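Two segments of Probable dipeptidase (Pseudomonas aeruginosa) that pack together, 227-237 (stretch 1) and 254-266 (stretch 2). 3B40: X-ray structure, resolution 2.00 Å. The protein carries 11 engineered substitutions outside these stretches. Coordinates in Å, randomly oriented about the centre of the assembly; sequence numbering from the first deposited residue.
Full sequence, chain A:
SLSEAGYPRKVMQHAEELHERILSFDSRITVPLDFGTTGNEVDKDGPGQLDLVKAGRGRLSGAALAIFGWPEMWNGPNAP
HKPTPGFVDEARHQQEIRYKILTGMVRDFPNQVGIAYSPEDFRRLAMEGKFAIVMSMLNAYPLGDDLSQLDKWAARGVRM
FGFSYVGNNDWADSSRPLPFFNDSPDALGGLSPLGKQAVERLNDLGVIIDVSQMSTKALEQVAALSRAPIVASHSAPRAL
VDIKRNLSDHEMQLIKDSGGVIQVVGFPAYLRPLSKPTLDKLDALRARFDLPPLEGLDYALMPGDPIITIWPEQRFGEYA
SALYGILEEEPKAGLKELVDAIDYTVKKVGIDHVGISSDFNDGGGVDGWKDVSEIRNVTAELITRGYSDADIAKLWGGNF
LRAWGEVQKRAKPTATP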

# COMPACT_ATOMS: atom_id res chain seq x y z
N ARG A 227 9.73 19.45 2.16
CA ARG A 227 10.79 19.75 3.14
C ARG A 227 10.95 18.65 4.22
O ARG A 227 11.78 18.78 5.14
CB ARG A 227 10.56 21.11 3.80
CG ARG A 227 9.35 21.17 4.69
CD ARG A 227 9.24 22.54 5.40
NE ARG A 227 8.12 22.55 6.35
CZ ARG A 227 6.94 23.14 6.12
NH1 ARG A 227 6.74 23.78 4.97
NH2 ARG A 227 5.98 23.12 7.05
N ALA A 228 10.19 17.57 4.08
CA ALA A 228 10.09 16.53 5.11
C ALA A 228 10.24 15.15 4.49
O ALA A 228 10.00 15.02 3.28
CB ALA A 228 8.74 16.63 5.84
N PRO A 229 10.69 14.14 5.29
CA PRO A 229 10.75 12.74 4.80
C PRO A 229 9.49 12.29 4.07
O PRO A 229 8.37 12.65 4.46
CB PRO A 229 11.00 11.92 6.07
CG PRO A 229 11.86 12.93 6.94
CD PRO A 229 11.20 14.25 6.68
N ILE A 230 9.70 11.55 2.99
CA ILE A 230 8.59 10.95 2.25
C ILE A 230 8.72 9.44 2.33
O ILE A 230 9.80 8.90 2.64
CB ILE A 230 8.49 11.49 0.78
CG1 ILE A 230 9.68 11.07 -0.09
CG2 ILE A 230 8.34 13.09 0.78
CD1 ILE A 230 9.47 11.36 -1.62
N VAL A 231 7.62 8.75 2.06
CA VAL A 231 7.55 7.32 2.24
C VAL A 231 6.89 6.69 1.02
O VAL A 231 6.07 7.31 0.35
CB VAL A 231 6.77 7.00 3.59
CG1 VAL A 231 6.31 5.58 3.67
CG2 VAL A 231 7.68 7.40 4.84
N ALA A 232 7.27 5.46 0.70
CA ALA A 232 6.49 4.65 -0.20
C ALA A 232 5.89 3.54 0.68
O ALA A 232 6.61 2.62 1.07
CB ALA A 232 7.39 4.06 -1.30
N SER A 233 4.59 3.63 0.98
CA SER A 233 3.96 2.78 1.98
C SER A 233 3.77 1.32 1.51
O SER A 233 3.63 0.41 2.34
CB SER A 233 2.62 3.40 2.41
OG SER A 233 1.69 3.28 1.34
N HIS A 234 3.77 1.09 0.19
CA HIS A 234 3.70 -0.26 -0.37
C HIS A 234 4.22 -0.25 -1.79
O HIS A 234 3.44 -0.01 -2.74
CB HIS A 234 2.27 -0.84 -0.31
CG HIS A 234 1.20 0.02 -0.94
ND1 HIS A 234 1.09 1.37 -0.72
CD2 HIS A 234 0.15 -0.31 -1.74
CE1 HIS A 234 0.03 1.85 -1.36
NE2 HIS A 234 -0.57 0.85 -1.98
N SER A 235 5.53 -0.49 -1.93
CA SER A 235 6.20 -0.53 -3.25
C SER A 235 7.26 -1.65 -3.30
O SER A 235 7.75 -2.05 -2.25
CB SER A 235 6.86 0.83 -3.55
OG SER A 235 5.89 1.82 -3.90
N ALA A 236 7.60 -2.16 -4.49
CA ALA A 236 8.70 -3.14 -4.67
C ALA A 236 9.65 -2.61 -5.79
O ALA A 236 9.26 -1.67 -6.51
CB ALA A 236 8.13 -4.53 -5.04
N PRO A 237 10.90 -3.16 -5.89
CA PRO A 237 11.84 -2.72 -6.95
C PRO A 237 11.57 -3.20 -8.37
O PRO A 237 11.21 -4.38 -8.60
CB PRO A 237 13.22 -3.30 -6.49
CG PRO A 237 12.99 -3.79 -5.03
CD PRO A 237 11.52 -4.12 -4.96
N LEU A 254 15.69 9.18 -4.35
CA LEU A 254 14.91 10.35 -3.98
C LEU A 254 14.22 10.22 -2.62
O LEU A 254 14.15 11.19 -1.84
CB LEU A 254 13.90 10.70 -5.06
CG LEU A 254 14.49 11.27 -6.36
CD1 LEU A 254 13.37 11.57 -7.36
CD2 LEU A 254 15.35 12.53 -6.11
N ILE A 255 13.67 9.03 -2.35
CA ILE A 255 12.94 8.79 -1.11
C ILE A 255 13.97 8.75 -0.01
O ILE A 255 13.81 9.39 1.03
CB ILE A 255 12.14 7.44 -1.17
CG1 ILE A 255 10.97 7.56 -2.17
CG2 ILE A 255 11.69 7.00 0.24
CD1 ILE A 255 10.45 6.17 -2.67
N LYS A 256 15.06 8.02 -0.26
CA LYS A 256 16.19 7.93 0.69
C LYS A 256 16.70 9.34 1.07
O LYS A 256 16.86 9.66 2.25
CB LYS A 256 17.35 7.10 0.08
CG LYS A 256 18.64 6.99 0.97
CD LYS A 256 19.90 7.03 0.10
CE LYS A 256 21.01 6.13 0.60
NZ LYS A 256 21.37 6.33 2.05
N ASP A 257 16.93 10.17 0.06
CA ASP A 257 17.49 11.52 0.24
C ASP A 257 16.58 12.45 1.03
O ASP A 257 17.05 13.40 1.63
CB ASP A 257 17.81 12.19 -1.09
CG ASP A 257 19.01 11.56 -1.81
OD1 ASP A 257 19.82 10.83 -1.19
OD2 ASP A 257 19.12 11.82 -3.03
N SER A 258 15.29 12.19 1.05
CA SER A 258 14.38 12.96 1.91
C SER A 258 14.50 12.52 3.36
O SER A 258 13.94 13.18 4.24
CB SER A 258 12.90 12.80 1.46
OG SER A 258 12.34 11.54 1.84
N GLY A 259 15.19 11.40 3.62
CA GLY A 259 15.25 10.82 4.96
C GLY A 259 14.17 9.77 5.17
O GLY A 259 13.97 9.32 6.28
N GLY A 260 13.51 9.36 4.08
CA GLY A 260 12.31 8.57 4.18
C GLY A 260 12.49 7.06 4.11
O GLY A 260 13.60 6.56 4.33
N VAL A 261 11.41 6.34 3.79
CA VAL A 261 11.45 4.87 3.87
C VAL A 261 10.68 4.22 2.73
O VAL A 261 9.60 4.68 2.36
CB VAL A 261 10.88 4.29 5.25
CG1 VAL A 261 11.12 2.80 5.33
CG2 VAL A 261 11.56 4.95 6.45
N ILE A 262 11.24 3.12 2.21
CA ILE A 262 10.58 2.31 1.19
C ILE A 262 10.05 1.07 1.88
O ILE A 262 10.81 0.22 2.34
CB ILE A 262 11.54 1.94 0.04
CG1 ILE A 262 12.04 3.22 -0.64
CG2 ILE A 262 10.84 1.07 -1.01
CD1 ILE A 262 13.46 3.18 -1.03
N GLN A 263 8.73 1.00 2.02
CA GLN A 263 8.13 -0.13 2.74
C GLN A 263 7.81 -1.20 1.71
O GLN A 263 6.82 -1.10 0.99
CB GLN A 263 6.88 0.33 3.52
CG GLN A 263 7.18 1.44 4.57
CD GLN A 263 7.53 0.90 5.97
OE1 GLN A 263 8.41 1.43 6.64
NE2 GLN A 263 6.82 -0.14 6.40
N VAL A 264 8.66 -2.22 1.65
CA VAL A 264 8.62 -3.25 0.61
C VAL A 264 7.42 -4.16 0.76
O VAL A 264 7.22 -4.78 1.81
CB VAL A 264 9.91 -4.12 0.61
CG1 VAL A 264 9.82 -5.24 -0.44
CG2 VAL A 264 11.17 -3.25 0.36
N VAL A 265 6.64 -4.28 -0.31
CA VAL A 265 5.32 -4.86 -0.22
C VAL A 265 5.28 -6.34 -0.63
O VAL A 265 5.80 -6.71 -1.69
CB VAL A 265 4.27 -4.03 -1.04
CG1 VAL A 265 4.56 -4.12 -2.54
CG2 VAL A 265 2.87 -4.50 -0.76
N GLY A 266 4.60 -7.15 0.18
CA GLY A 266 4.36 -8.57 -0.14
C GLY A 266 3.24 -8.76 -1.16
O GLY A 266 2.25 -9.45 -0.89

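Residues 230-232 and 261-265 lie side by side as parallel strands, their axes 14° apart and 4.9 Å from each other at closest approach. The ladder alternates as parallel pairing requires: V261 N donates to I230 O (3.2 Å), A232 N to V261 O (3.0 Å), and Q263 N to A232 O (2.8 Å). At S233 and H234 the first stretch turns a corner, and a beta bulge shifts the register by one. Pairing then resumes, with S235 N donating to Q263 O (3.3 Å) and V265 N to S235 O (3.2 Å). CA-H...O contacts supplement these bonds, among them V264 CA to S235 O at 3.2 Å and G260 CA to I230 O at 3.0 Å.

The second stretch enters its strand from a helix closed by a Schellman motif, in which G259 N bonds to K256 O (2.8 Å) and G260 N to I255 O (3.1 Å). G259 has positive phi, and a CB there would jam against the preceding carbonyl. At G260 a CB would lie 1.6 Å from I230 O, so the bare CA is what allows the close approach.

S258 links the two stretches: its OG accepts from I230 N (2.9 Å) and donates to I255 O (2.7 Å), one hydroxyl serving both stretches. P229 packs over the glycines, its CB 3.9 Å from G259 C. Apolar side chains also meet across the stretches. I255 meets both I230 (CD1 to I255 CG1, 4.1 Å) and A232 (CB to I255 CD1, 4.0 Å), fastening the helix to the strand. V231 and V261 share the other sheet face from A232 and I262, with V231 CG2 4.5 Å from V261 CB. At the corner, V265 CG2 lies 3.7 Å from H234 CB, while H234 ND1 donates to S233 OG (2.9 Å) within its own stretch.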